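Local structure of mandelate racemase/muconate lactonizing enzyme family protein (Bradyrhizobium sp. ORS 278, 3TOY) at residues A[73-77]-A[321-325]; A[185-191]-A[214-220]; A[194-200]-A[231-236]; A[241-247]-A[265-271]. The protein belongs to the enolase superfamily, pairing an N-terminal capping domain with a C-terminal beta/alpha barrel that holds a metal ion, its precise function being unassigned. All coordinates share one frame; numbering follows the deposited sequence.

Contact 1 (A[73-77]-A[321-325]). With ACT (acetate ion), chain F.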
# COMPACT_ATOMS: atom_id res chain seq x y z
N TYR A 73 -18.84 -12.73 38.03
CA TYR A 73 -18.42 -14.12 37.82
C TYR A 73 -17.70 -14.30 36.48
O TYR A 73 -17.85 -13.48 35.53
CB TYR A 73 -19.62 -15.10 37.90
CG TYR A 73 -20.54 -15.05 36.68
CD1 TYR A 73 -20.31 -15.88 35.58
CD2 TYR A 73 -21.60 -14.16 36.64
CE1 TYR A 73 -21.14 -15.82 34.45
CE2 TYR A 73 -22.43 -14.10 35.53
CZ TYR A 73 -22.18 -14.92 34.44
OH TYR A 73 -23.01 -14.85 33.35
N LEU A 74 -16.91 -15.37 36.42
CA LEU A 74 -16.23 -15.82 35.22
C LEU A 74 -16.78 -17.16 34.80
O LEU A 74 -17.02 -18.04 35.65
CB LEU A 74 -14.74 -15.99 35.52
CG LEU A 74 -14.02 -14.76 36.05
CD1 LEU A 74 -12.59 -15.14 36.42
CD2 LEU A 74 -14.02 -13.63 35.02
N PHE A 75 -17.03 -17.32 33.49
CA PHE A 75 -17.22 -18.65 32.90
C PHE A 75 -15.83 -19.16 32.62
O PHE A 75 -15.03 -18.47 31.97
CB PHE A 75 -18.02 -18.57 31.59
CG PHE A 75 -18.06 -19.86 30.83
CD1 PHE A 75 -18.78 -20.95 31.30
CD2 PHE A 75 -17.37 -19.99 29.62
CE1 PHE A 75 -18.81 -22.12 30.59
CE2 PHE A 75 -17.40 -21.18 28.92
CZ PHE A 75 -18.12 -22.24 29.40
N ALA A 76 -15.53 -20.37 33.10
CA ALA A 76 -14.16 -20.84 33.11
C ALA A 76 -13.84 -21.83 31.99
O ALA A 76 -12.70 -22.32 31.90
CB ALA A 76 -13.81 -21.44 34.48
N TYR A 77 -14.84 -22.13 31.16
CA TYR A 77 -14.69 -23.07 30.05
C TYR A 77 -14.54 -24.54 30.45
O TYR A 77 -15.24 -25.39 29.92
CB TYR A 77 -13.52 -22.67 29.15
CG TYR A 77 -13.87 -21.53 28.20
CD1 TYR A 77 -14.48 -21.79 26.97
CD2 TYR A 77 -13.61 -20.22 28.54
CE1 TYR A 77 -14.81 -20.74 26.10
CE2 TYR A 77 -13.94 -19.16 27.67
CZ TYR A 77 -14.53 -19.44 26.46
OH TYR A 77 -14.86 -18.41 25.60
N HIS A 321 -19.98 -11.30 24.13
CA HIS A 321 -19.85 -12.74 24.27
C HIS A 321 -20.21 -13.16 25.70
O HIS A 321 -19.50 -12.82 26.64
CB HIS A 321 -18.44 -13.20 24.02
CG HIS A 321 -18.29 -14.68 24.14
ND1 HIS A 321 -17.40 -15.28 25.01
CD2 HIS A 321 -18.93 -15.69 23.51
CE1 HIS A 321 -17.49 -16.59 24.91
NE2 HIS A 321 -18.41 -16.87 24.00
N ILE A 322 -21.30 -13.94 25.80
CA ILE A 322 -21.85 -14.43 27.07
C ILE A 322 -21.84 -13.39 28.19
O ILE A 322 -21.99 -12.19 27.93
CB ILE A 322 -21.23 -15.79 27.48
CG1 ILE A 322 -19.75 -15.63 27.82
CG2 ILE A 322 -21.47 -16.81 26.40
CD1 ILE A 322 -19.07 -16.93 28.21
N LEU A 323 -21.76 -13.82 29.45
CA LEU A 323 -21.93 -12.86 30.56
C LEU A 323 -23.03 -11.83 30.25
O LEU A 323 -22.80 -10.60 30.28
CB LEU A 323 -20.60 -12.15 30.90
CG LEU A 323 -19.64 -12.87 31.87
CD1 LEU A 323 -19.10 -14.18 31.28
CD2 LEU A 323 -18.50 -11.97 32.32
N PRO A 324 -24.24 -12.31 29.97
CA PRO A 324 -25.32 -11.42 29.54
C PRO A 324 -25.73 -10.40 30.60
O PRO A 324 -26.19 -9.31 30.26
CB PRO A 324 -26.49 -12.37 29.25
CG PRO A 324 -26.17 -13.61 29.98
CD PRO A 324 -24.67 -13.72 30.02
N GLU A 325 -25.56 -10.74 31.87
CA GLU A 325 -25.98 -9.79 32.91
C GLU A 325 -25.17 -8.50 32.89
O GLU A 325 -25.73 -7.38 32.95
CB GLU A 325 -25.94 -10.45 34.29
CG GLU A 325 -26.75 -11.76 34.35
CD GLU A 325 -25.94 -13.00 33.93
OE1 GLU A 325 -24.74 -12.88 33.58
OE2 GLU A 325 -26.52 -14.11 33.95
C ACT F . -18.52 -20.30 22.71
O ACT F . -19.22 -19.53 23.42
OXT ACT F . -18.62 -20.15 21.48
CH3 ACT F . -17.60 -21.33 23.30
O HOH W 1 -22.59 -16.38 30.90
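Tyr-73 runs its ring alongside the side chain of Leu-323, the two side chains running antiparallel to one another, with ring atom CE1 4.1 Å from the methyl CD1. The phenol oxygen goes further and gives a hydrogen bond to Glu-325, OH to OE1 2.6 Å, using the syn lone pair of the carboxylate. OE1 lies at the edge of the ring and in its plane, whereas the carboxylate as a whole is turned 73° from that plane. A bend at chi2 (88°) curls the glutamate chain and brings the acid to the phenol. Water 1, also in the ring plane, donates to Tyr-73 OH at 2.9 Å and takes a weak bond from Leu-323 N, so the hydroxyl is gripped by two partners and its rotation is largely fixed.

Further along, Phe-75 receives the methyl end of Ile-322, CD2 to CD1 3.8 Å, the two side chains crossing at about a right angle. Its ring also stacks with that of Phe-345. At the far end Tyr-77 and His-321 approach from opposite directions, and OH of the tyrosine stands 3.3 Å from CE1 of the imidazole. His-321 is held at both nitrogens: ND1 is hydrogen-bonded to Asp-294, and NE2 gives a nearly straight bond (172°) to acetate O at 2.8 Å, in the ring plane. Leu-116 of a second subunit packs on Tyr-77. The packing of strand 69-75 of the antiparallel N-terminal sheet against the loop leading into helix 324-330 is the capping-domain-to-barrel interface of the enolase superfamily, formed here beside the bound acetate and calcium.

Contact 2 (A[185-191]-A[214-220]). With CA (calcium ion), chain E; P4C (O-acetaldehydyl-hexaethylene glycol), chain R; ACT (acetate ion), chain F.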
# COMPACT_ATOMS: atom_id res chain seq x y z
N ARG A 185 -35.75 -13.11 18.00
CA ARG A 185 -35.84 -12.93 16.56
C ARG A 185 -34.49 -13.25 15.90
O ARG A 185 -34.26 -12.90 14.76
CB ARG A 185 -36.25 -11.49 16.22
CG ARG A 185 -37.69 -11.11 16.62
CD ARG A 185 -38.74 -11.78 15.73
NE ARG A 185 -39.18 -13.07 16.27
CZ ARG A 185 -40.28 -13.26 16.99
NH1 ARG A 185 -41.10 -12.24 17.25
NH2 ARG A 185 -40.58 -14.47 17.44
N ALA A 186 -33.61 -13.92 16.65
CA ALA A 186 -32.28 -14.28 16.17
C ALA A 186 -31.79 -15.49 16.96
O ALA A 186 -31.95 -15.54 18.18
CB ALA A 186 -31.33 -13.08 16.34
N ILE A 187 -31.21 -16.46 16.24
CA ILE A 187 -30.72 -17.73 16.78
C ILE A 187 -29.30 -18.00 16.27
O ILE A 187 -29.05 -17.85 15.08
CB ILE A 187 -31.58 -18.91 16.27
CG1 ILE A 187 -33.05 -18.74 16.70
CG2 ILE A 187 -31.07 -20.22 16.81
CD1 ILE A 187 -33.22 -18.79 18.21
N LYS A 188 -28.40 -18.43 17.15
CA LYS A 188 -27.06 -18.85 16.72
C LYS A 188 -26.87 -20.33 16.95
O LYS A 188 -27.26 -20.86 18.00
CB LYS A 188 -25.95 -18.07 17.44
CG LYS A 188 -24.52 -18.43 16.94
CD LYS A 188 -23.52 -17.40 17.43
CE LYS A 188 -23.13 -17.62 18.88
NZ LYS A 188 -22.14 -16.61 19.35
N SER A 189 -26.27 -21.01 15.98
CA SER A 189 -25.89 -22.40 16.16
C SER A 189 -24.41 -22.62 15.78
O SER A 189 -23.72 -21.67 15.41
CB SER A 189 -26.80 -23.30 15.34
OG SER A 189 -26.62 -24.66 15.74
N LYS A 190 -23.95 -23.87 15.89
CA LYS A 190 -22.53 -24.20 15.71
C LYS A 190 -22.26 -25.02 14.47
O LYS A 190 -23.07 -25.87 14.06
CB LYS A 190 -21.96 -24.99 16.90
CG LYS A 190 -22.27 -24.45 18.27
CD LYS A 190 -21.61 -23.13 18.53
CE LYS A 190 -21.19 -22.98 19.99
NZ LYS A 190 -20.92 -21.52 20.22
N GLY A 191 -21.08 -24.80 13.89
CA GLY A 191 -20.65 -25.62 12.76
C GLY A 191 -19.20 -26.03 12.85
O GLY A 191 -18.49 -25.72 13.81
N ILE A 214 -36.33 -14.78 10.86
CA ILE A 214 -35.52 -14.98 12.05
C ILE A 214 -34.06 -14.89 11.62
O ILE A 214 -33.67 -15.51 10.63
CB ILE A 214 -35.80 -16.36 12.71
CG1 ILE A 214 -37.27 -16.46 13.15
CG2 ILE A 214 -34.90 -16.57 13.91
CD1 ILE A 214 -37.68 -15.39 14.19
N ALA A 215 -33.25 -14.10 12.33
CA ALA A 215 -31.83 -14.03 12.01
C ALA A 215 -31.15 -15.33 12.46
O ALA A 215 -31.48 -15.87 13.52
CB ALA A 215 -31.18 -12.82 12.65
N LEU A 216 -30.23 -15.84 11.64
CA LEU A 216 -29.46 -17.04 11.97
C LEU A 216 -27.97 -16.69 11.91
O LEU A 216 -27.52 -16.12 10.92
CB LEU A 216 -29.70 -18.13 10.94
CG LEU A 216 -31.01 -18.91 10.96
CD1 LEU A 216 -30.96 -19.93 9.82
CD2 LEU A 216 -31.16 -19.60 12.30
N MET A 217 -27.24 -17.03 12.96
CA MET A 217 -25.79 -16.87 12.98
C MET A 217 -25.16 -18.24 13.04
O MET A 217 -25.75 -19.18 13.59
CB MET A 217 -25.36 -16.05 14.20
CG MET A 217 -25.72 -14.57 14.14
SD MET A 217 -27.42 -14.26 14.62
CE MET A 217 -27.25 -12.78 15.66
N LEU A 218 -23.95 -18.36 12.48
CA LEU A 218 -23.23 -19.65 12.51
C LEU A 218 -21.85 -19.50 13.12
O LEU A 218 -21.06 -18.68 12.65
CB LEU A 218 -23.17 -20.26 11.10
CG LEU A 218 -22.42 -21.59 10.93
CD1 LEU A 218 -23.07 -22.69 11.79
CD2 LEU A 218 -22.38 -22.03 9.44
N ASP A 219 -21.56 -20.29 14.16
CA ASP A 219 -20.30 -20.21 14.87
C ASP A 219 -19.45 -21.44 14.60
O ASP A 219 -19.84 -22.56 14.94
CB ASP A 219 -20.60 -20.04 16.36
CG ASP A 219 -19.36 -19.86 17.23
OD1 ASP A 219 -18.22 -19.86 16.71
OD2 ASP A 219 -19.54 -19.68 18.45
N PHE A 220 -18.28 -21.25 13.97
CA PHE A 220 -17.36 -22.34 13.66
C PHE A 220 -16.40 -22.65 14.79
O PHE A 220 -15.65 -23.64 14.72
CB PHE A 220 -16.55 -22.06 12.36
CG PHE A 220 -17.33 -22.27 11.09
CD1 PHE A 220 -17.83 -23.53 10.77
CD2 PHE A 220 -17.54 -21.23 10.20
CE1 PHE A 220 -18.54 -23.74 9.62
CE2 PHE A 220 -18.26 -21.44 9.00
CZ PHE A 220 -18.76 -22.70 8.71
CA CA E . -18.49 -18.16 19.99
O1 P4C R . -24.95 -3.25 10.79
C2 P4C R . -25.34 -3.58 12.13
C3 P4C R . -26.61 -2.82 12.53
O4 P4C R . -26.69 -2.87 13.95
C5 P4C R . -27.85 -2.24 14.50
C6 P4C R . -28.40 -3.05 15.68
O7 P4C R . -29.18 -4.14 15.18
C8 P4C R . -29.63 -5.10 16.15
C9 P4C R . -31.10 -5.43 15.85
O10 P4C R . -31.30 -6.58 15.04
C11 P4C R . -32.52 -6.54 14.27
C12 P4C R . -32.35 -5.78 12.96
O13 P4C R . -32.73 -6.58 11.82
C14 P4C R . -32.16 -6.14 10.58
C15 P4C R . -30.87 -6.88 10.23
O16 P4C R . -31.02 -7.78 9.11
C17 P4C R . -30.03 -8.82 9.07
C18 P4C R . -30.46 -10.00 8.20
O19 P4C R . -31.27 -10.93 8.94
C20 P4C R . -32.18 -11.67 8.13
C21 P4C R . -33.30 -12.28 8.99
O22 P4C R . -34.23 -11.28 9.41
C ACT F . -18.52 -20.30 22.71
O ACT F . -19.22 -19.53 23.42
OXT ACT F . -18.62 -20.15 21.48
CH3 ACT F . -17.60 -21.33 23.30
O HOH W 2 -20.36 -17.94 21.56
O HOH W 3 -16.81 -18.67 18.55
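Ala-186 and Ala-215 sit side by side on one face of the sheet, at the start of a parallel strand pair that belongs to a beta-alpha-beta unit of the barrel, strand 186-190, helix 196-210 and strand 215-219. The strand segments run 4.6 Å apart at 20°. Six backbone hydrogen bonds join them, from Ala-215 N to Arg-185 O at one end to Gly-191 N to Asp-219 O at the other, and CA-H...O contacts fill in between.

Apolar contacts divide between the faces. On the side of Ala-186, its CB meets CB of Ala-215 at 3.7 Å and the methyl CE of Met-217; on the other, Ile-187 CB lies 4.1 Å from Leu-216 CD2. Gly-191 lies against the Phe-220 ring and the methyl CD1 of Leu-218.

Charged groups gather at the C-terminal end. Lys-188 NZ forms salt bridges with Glu-245 and Glu-341 and also reaches water 2. Asp-219 OD1 takes bonds from Asn-221 N and water 3, which steadies the carboxylate. A chi1 of -176° turns that group toward calcium, which OD2 binds at 2.4 Å. Lys-190 lies beside it, pointing the same way, and its NZ meets OD2 at 2.9 Å from above the carboxylate plane while also bonding acetate OXT at 3.0 Å.

Contact 3 (A[194-200]-A[231-236]). With P4C (O-acetaldehydyl-hexaethylene glycol), chain N.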
# COMPACT_ATOMS: atom_id res chain seq x y z
N GLY A 194 -18.30 -31.42 11.58
CA GLY A 194 -18.12 -32.40 10.50
C GLY A 194 -17.75 -31.73 9.19
O GLY A 194 -17.06 -30.71 9.19
N ASP A 195 -18.22 -32.28 8.08
CA ASP A 195 -17.92 -31.71 6.77
C ASP A 195 -18.90 -30.61 6.38
O ASP A 195 -19.83 -30.30 7.13
CB ASP A 195 -17.87 -32.82 5.71
CG ASP A 195 -19.19 -33.56 5.57
OD1 ASP A 195 -20.20 -33.14 6.17
OD2 ASP A 195 -19.22 -34.57 4.85
N LEU A 196 -18.69 -29.98 5.22
CA LEU A 196 -19.57 -28.91 4.77
C LEU A 196 -21.02 -29.39 4.60
O LEU A 196 -21.97 -28.66 4.91
CB LEU A 196 -19.06 -28.31 3.45
CG LEU A 196 -20.02 -27.38 2.69
CD1 LEU A 196 -20.41 -26.18 3.56
CD2 LEU A 196 -19.39 -26.93 1.35
N ALA A 197 -21.20 -30.61 4.08
CA ALA A 197 -22.55 -31.14 3.90
C ALA A 197 -23.30 -31.08 5.21
O ALA A 197 -24.48 -30.71 5.24
CB ALA A 197 -22.50 -32.59 3.37
N THR A 198 -22.64 -31.45 6.30
CA THR A 198 -23.27 -31.40 7.61
C THR A 198 -23.71 -29.99 8.00
O THR A 198 -24.83 -29.79 8.50
CB THR A 198 -22.33 -32.00 8.66
OG1 THR A 198 -22.16 -33.39 8.37
CG2 THR A 198 -22.91 -31.84 10.05
N ASP A 199 -22.85 -29.01 7.76
CA ASP A 199 -23.19 -27.63 8.08
C ASP A 199 -24.36 -27.19 7.24
O ASP A 199 -25.28 -26.54 7.72
CB ASP A 199 -22.02 -26.69 7.77
CG ASP A 199 -20.82 -26.91 8.66
OD1 ASP A 199 -20.98 -27.36 9.83
OD2 ASP A 199 -19.70 -26.62 8.19
N GLU A 200 -24.32 -27.55 5.96
CA GLU A 200 -25.35 -27.06 5.06
C GLU A 200 -26.70 -27.71 5.38
O GLU A 200 -27.73 -27.05 5.38
CB GLU A 200 -24.98 -27.28 3.61
CG GLU A 200 -25.97 -26.65 2.66
CD GLU A 200 -25.48 -26.59 1.23
OE1 GLU A 200 -24.38 -27.09 0.95
OE2 GLU A 200 -26.23 -26.05 0.38
N ARG A 231 -14.23 -21.52 1.41
CA ARG A 231 -14.99 -22.49 0.63
C ARG A 231 -16.38 -22.73 1.24
O ARG A 231 -17.39 -22.69 0.55
CB ARG A 231 -14.22 -23.82 0.54
CG ARG A 231 -14.71 -24.70 -0.61
CD ARG A 231 -14.00 -26.07 -0.65
NE ARG A 231 -14.32 -26.83 0.55
CZ ARG A 231 -15.35 -27.69 0.62
NH1 ARG A 231 -16.11 -27.89 -0.44
NH2 ARG A 231 -15.60 -28.33 1.76
N ARG A 232 -16.43 -22.98 2.55
CA ARG A 232 -17.73 -23.25 3.18
C ARG A 232 -18.63 -22.03 3.17
O ARG A 232 -19.84 -22.15 2.93
CB ARG A 232 -17.55 -23.70 4.63
CG ARG A 232 -16.73 -24.99 4.74
CD ARG A 232 -17.08 -25.82 5.98
NE ARG A 232 -16.23 -27.00 6.06
CZ ARG A 232 -16.33 -27.95 6.99
NH1 ARG A 232 -17.29 -27.89 7.91
NH2 ARG A 232 -15.49 -28.98 6.99
N ILE A 233 -18.06 -20.86 3.47
CA ILE A 233 -18.86 -19.64 3.51
C ILE A 233 -19.54 -19.35 2.18
O ILE A 233 -20.71 -18.99 2.14
CB ILE A 233 -18.02 -18.41 3.99
CG1 ILE A 233 -17.59 -18.63 5.45
CG2 ILE A 233 -18.83 -17.12 3.80
CD1 ILE A 233 -16.56 -17.56 5.98
N ALA A 234 -18.83 -19.55 1.07
CA ALA A 234 -19.43 -19.29 -0.24
C ALA A 234 -20.64 -20.20 -0.49
O ALA A 234 -21.63 -19.82 -1.13
CB ALA A 234 -18.42 -19.46 -1.34
N ARG A 235 -20.55 -21.42 0.02
CA ARG A 235 -21.60 -22.40 -0.23
C ARG A 235 -22.79 -22.16 0.70
O ARG A 235 -23.89 -22.65 0.44
CB ARG A 235 -21.02 -23.81 -0.03
CG ARG A 235 -19.92 -24.12 -1.04
CD ARG A 235 -20.49 -24.71 -2.34
NE ARG A 235 -21.05 -26.03 -2.08
CZ ARG A 235 -20.36 -27.17 -2.20
NH1 ARG A 235 -19.10 -27.16 -2.61
NH2 ARG A 235 -20.95 -28.34 -1.91
N LEU A 236 -22.57 -21.41 1.77
CA LEU A 236 -23.64 -21.11 2.73
C LEU A 236 -24.31 -19.75 2.51
O LEU A 236 -25.27 -19.38 3.21
CB LEU A 236 -23.10 -21.15 4.16
CG LEU A 236 -22.63 -22.51 4.66
CD1 LEU A 236 -21.83 -22.38 5.95
CD2 LEU A 236 -23.84 -23.44 4.84
O1 P4C N . -8.09 -26.03 3.40
C2 P4C N . -7.25 -27.14 3.06
C3 P4C N . -7.84 -28.40 3.68
O4 P4C N . -6.86 -28.99 4.51
C5 P4C N . -7.41 -29.93 5.42
C6 P4C N . -6.70 -31.25 5.20
O7 P4C N . -7.23 -31.87 4.03
C8 P4C N . -6.54 -33.09 3.74
C9 P4C N . -7.10 -33.70 2.47
O10 P4C N . -8.43 -34.11 2.76
C11 P4C N . -8.97 -34.85 1.68
C12 P4C N . -10.46 -35.04 1.93
O13 P4C N . -11.03 -33.78 2.28
C14 P4C N . -12.45 -33.85 2.38
C15 P4C N . -12.99 -32.43 2.48
O16 P4C N . -12.89 -31.82 1.19
C17 P4C N . -12.85 -30.40 1.24
C18 P4C N . -12.55 -29.88 -0.16
O19 P4C N . -13.62 -30.21 -1.04
C20 P4C N . -13.35 -29.88 -2.40
C21 P4C N . -14.46 -30.39 -3.31
O22 P4C N . -14.41 -31.82 -3.41
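The guanidinium of Arg-232 carries the start of helix 196-210 on one face, Leu-196 N lying 3.5 Å above its plane and the carbonyl carbon of Asp-195 nearer the rim. At its edge, in plane, are Gly-194 O and Asp-199 OD2. Arg-235 presents a face to Leu-196, whose methyl CD2 sits over the centre, 3.7 Å from CZ. Arg-231, salt-bridged through NH2 to Glu-228, has ether oxygen O19 of a bound o-acetaldehydyl-hexaethylene glycol over one face.

Arg-232 grips Gly-194 O end-on with NH1 and NH2, at 3.1 and 3.2 Å respectively. NH1 also makes a salt bridge to Asp-199 OD2 at 2.7 Å, although carboxylate and guanidinium planes are 51° apart. The arginine chain, extended from CG to NE, brings the group to that edge, and Glu-228 also takes its NE. Leu-196 runs back along the arginine's aliphatic stem, with CD1 3.9 Å from CB of Arg-232. Asp-195 is the N-cap: OD1 accepts from Thr-198 N and OG1.

Leu-236 CD2 closes the far end against Glu-200 CA. The helix segments lie 10.5 Å apart at 34°, two neighbouring helices of the barrel's outer layer, following strands 186-190 and 215-219 respectively in the chain.

Contact 4 (A[241-247]-A[265-271]). With CA (calcium ion), chain E.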
# COMPACT_ATOMS: atom_id res chain seq x y z
N LEU A 241 -27.45 -15.76 6.21
CA LEU A 241 -26.88 -15.72 7.56
C LEU A 241 -26.47 -14.29 7.95
O LEU A 241 -26.03 -13.51 7.12
CB LEU A 241 -25.66 -16.64 7.64
CG LEU A 241 -25.97 -18.08 7.26
CD1 LEU A 241 -24.71 -18.94 7.34
CD2 LEU A 241 -27.04 -18.58 8.22
N THR A 242 -26.62 -13.96 9.22
CA THR A 242 -26.27 -12.64 9.70
C THR A 242 -24.77 -12.49 9.87
O THR A 242 -24.22 -11.42 9.61
CB THR A 242 -27.00 -12.37 11.03
OG1 THR A 242 -28.38 -12.13 10.74
CG2 THR A 242 -26.41 -11.17 11.78
N TRP A 243 -24.12 -13.55 10.33
CA TRP A 243 -22.65 -13.54 10.47
C TRP A 243 -22.07 -14.94 10.57
O TRP A 243 -22.80 -15.91 10.88
CB TRP A 243 -22.20 -12.64 11.64
CG TRP A 243 -22.36 -13.17 13.07
CD1 TRP A 243 -21.97 -14.38 13.57
CD2 TRP A 243 -22.87 -12.42 14.18
NE1 TRP A 243 -22.22 -14.43 14.94
CE2 TRP A 243 -22.78 -13.23 15.32
CE3 TRP A 243 -23.41 -11.13 14.31
CZ2 TRP A 243 -23.21 -12.80 16.57
CZ3 TRP A 243 -23.84 -10.71 15.55
CH2 TRP A 243 -23.72 -11.54 16.67
N ILE A 244 -20.78 -15.05 10.23
CA ILE A 244 -20.00 -16.26 10.45
C ILE A 244 -19.01 -15.94 11.54
O ILE A 244 -18.20 -15.00 11.39
CB ILE A 244 -19.20 -16.61 9.19
CG1 ILE A 244 -20.17 -16.83 8.02
CG2 ILE A 244 -18.32 -17.83 9.46
CD1 ILE A 244 -20.97 -18.17 8.11
N GLU A 245 -18.99 -16.75 12.61
CA GLU A 245 -18.24 -16.39 13.80
C GLU A 245 -17.00 -17.27 13.97
O GLU A 245 -17.08 -18.50 13.81
CB GLU A 245 -19.19 -16.51 15.00
CG GLU A 245 -18.62 -16.16 16.35
CD GLU A 245 -19.71 -16.16 17.41
OE1 GLU A 245 -20.82 -15.65 17.09
OE2 GLU A 245 -19.45 -16.65 18.53
N GLU A 246 -15.86 -16.65 14.28
CA GLU A 246 -14.56 -17.33 14.44
C GLU A 246 -14.35 -18.48 13.47
O GLU A 246 -14.23 -19.63 13.89
CB GLU A 246 -14.39 -17.80 15.89
CG GLU A 246 -14.15 -16.66 16.89
CD GLU A 246 -13.61 -17.17 18.23
OE1 GLU A 246 -14.19 -18.15 18.76
OE2 GLU A 246 -12.62 -16.63 18.74
N PRO A 247 -14.26 -18.18 12.17
CA PRO A 247 -14.05 -19.26 11.19
C PRO A 247 -12.73 -19.97 11.40
O PRO A 247 -12.63 -21.15 11.07
CB PRO A 247 -14.05 -18.53 9.84
CG PRO A 247 -13.73 -17.10 10.19
CD PRO A 247 -14.38 -16.87 11.52
N ILE A 265 -20.41 -12.95 3.54
CA ILE A 265 -21.14 -12.91 4.82
C ILE A 265 -20.25 -12.23 5.84
O ILE A 265 -19.05 -12.50 5.87
CB ILE A 265 -21.45 -14.34 5.32
CG1 ILE A 265 -22.14 -15.15 4.20
CG2 ILE A 265 -22.31 -14.28 6.60
CD1 ILE A 265 -22.43 -16.66 4.59
N PRO A 266 -20.83 -11.33 6.67
CA PRO A 266 -20.00 -10.63 7.64
C PRO A 266 -19.28 -11.61 8.55
O PRO A 266 -19.85 -12.64 8.96
CB PRO A 266 -21.00 -9.76 8.40
CG PRO A 266 -22.14 -9.50 7.35
CD PRO A 266 -22.21 -10.82 6.60
N ILE A 267 -18.03 -11.29 8.88
CA ILE A 267 -17.22 -12.12 9.76
C ILE A 267 -17.25 -11.52 11.15
O ILE A 267 -16.99 -10.33 11.32
CB ILE A 267 -15.77 -12.14 9.26
CG1 ILE A 267 -15.71 -12.77 7.87
CG2 ILE A 267 -14.87 -12.92 10.22
CD1 ILE A 267 -16.33 -14.23 7.79
N GLN A 268 -17.60 -12.35 12.13
CA GLN A 268 -17.68 -11.97 13.55
C GLN A 268 -16.54 -12.66 14.31
O GLN A 268 -16.22 -13.83 14.04
CB GLN A 268 -19.04 -12.45 14.12
CG GLN A 268 -19.23 -12.28 15.62
CD GLN A 268 -19.33 -10.82 16.03
OE1 GLN A 268 -18.32 -10.12 16.08
NE2 GLN A 268 -20.57 -10.34 16.32
N ALA A 269 -15.92 -11.95 15.25
CA ALA A 269 -14.82 -12.51 16.04
C ALA A 269 -14.62 -11.67 17.27
O ALA A 269 -15.29 -10.67 17.44
CB ALA A 269 -13.52 -12.60 15.21
N GLY A 270 -13.68 -12.05 18.12
CA GLY A 270 -13.32 -11.16 19.23
C GLY A 270 -13.53 -11.72 20.63
O GLY A 270 -12.97 -11.19 21.60
N GLU A 271 -14.28 -12.80 20.75
CA GLU A 271 -14.60 -13.29 22.11
C GLU A 271 -13.37 -13.85 22.80
O GLU A 271 -13.38 -14.08 24.01
CB GLU A 271 -15.69 -14.36 22.07
CG GLU A 271 -15.20 -15.75 21.60
CD GLU A 271 -16.37 -16.62 21.18
OE1 GLU A 271 -17.17 -16.17 20.34
OE2 GLU A 271 -16.48 -17.77 21.66
CA CA E . -18.49 -18.16 19.99
O HOH W 4 -11.81 -14.01 18.96
O HOH W 3 -16.81 -18.67 18.55
O HOH W 2 -20.36 -17.94 21.56
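The short strands 243-245 and 267-269 run parallel, 4.5 Å apart at 39°, joined by three backbone hydrogen bonds: Ile-244 N to Pro-266 O, Gln-268 N to Ile-244 O and Glu-246 N to Gln-268 O. Of these, the bond from Gln-268 N is almost straight.

Among the side chains, Gln-268 lies over one face of the Trp-243 indole. Its CB stands 3.6 Å from the centroid of the five-membered ring in a CH-pi contact, only 13° off the normal. Trp-243 NE1 donates to OE1 of Glu-245 at 2.8 Å, using the anti lone pair. That oxygen also has a salt bridge with Lys-188, so two donors hold the carboxylate while OE2 binds calcium at 2.3 Å. On the opposite side of the strands Ile-244 CG1 packs on Ile-265 CG2 at 3.6 Å, and Ile-233 of helix 226-236 covers both isoleucines.

Glu-271, its CG set between the backbone N and the carbonyl carbon (chi1 77°), turns toward the metal and chelates it with both oxygens, OE1 at 2.4 Å and OE2 at 2.6 Å. Its OE1 comes 3.0 Å from Glu-245 OE2, a closeness the shared calcium would offset. Glu-246 stacks its carboxylate on that of Glu-271, with water 3 donating to its OE1. Its OE2 takes a hydrogen bond from Asn-272 and another from water 4, which in turn accepts from Gly-270 N. Acidic ligands at the C-terminal ends of successive barrel strands, with Asp-219 as the third, are the metal site characteristic of the enolase superfamily.

In the fold
Contacts 2 and 4 meet through neighbouring strands 215-219 and 243-245, their centres 10 Å apart, and share the calcium ion and two of its waters. A salt bridge from Lys-188 NZ to Glu-245 OE1 (2.8 Å) ties them. Contact 1, about 19 Å from each between centres, reaches the site from its barrel side, His-321 NE2 lying 3.2 Å from Glu-271 OE2, while Tyr-77 brings the N-terminal domain up beside it. The acetate touches contacts 1 and 2. Contact 3 lies in the barrel's helical outer layer, nearest atoms about 18 Å from contact 1; it backs the strands through Leu-236 CD1 on Leu-218 CD2 (3.5 Å) and Ile-233 CG2 on Ile-265 CD1 (3.7 Å).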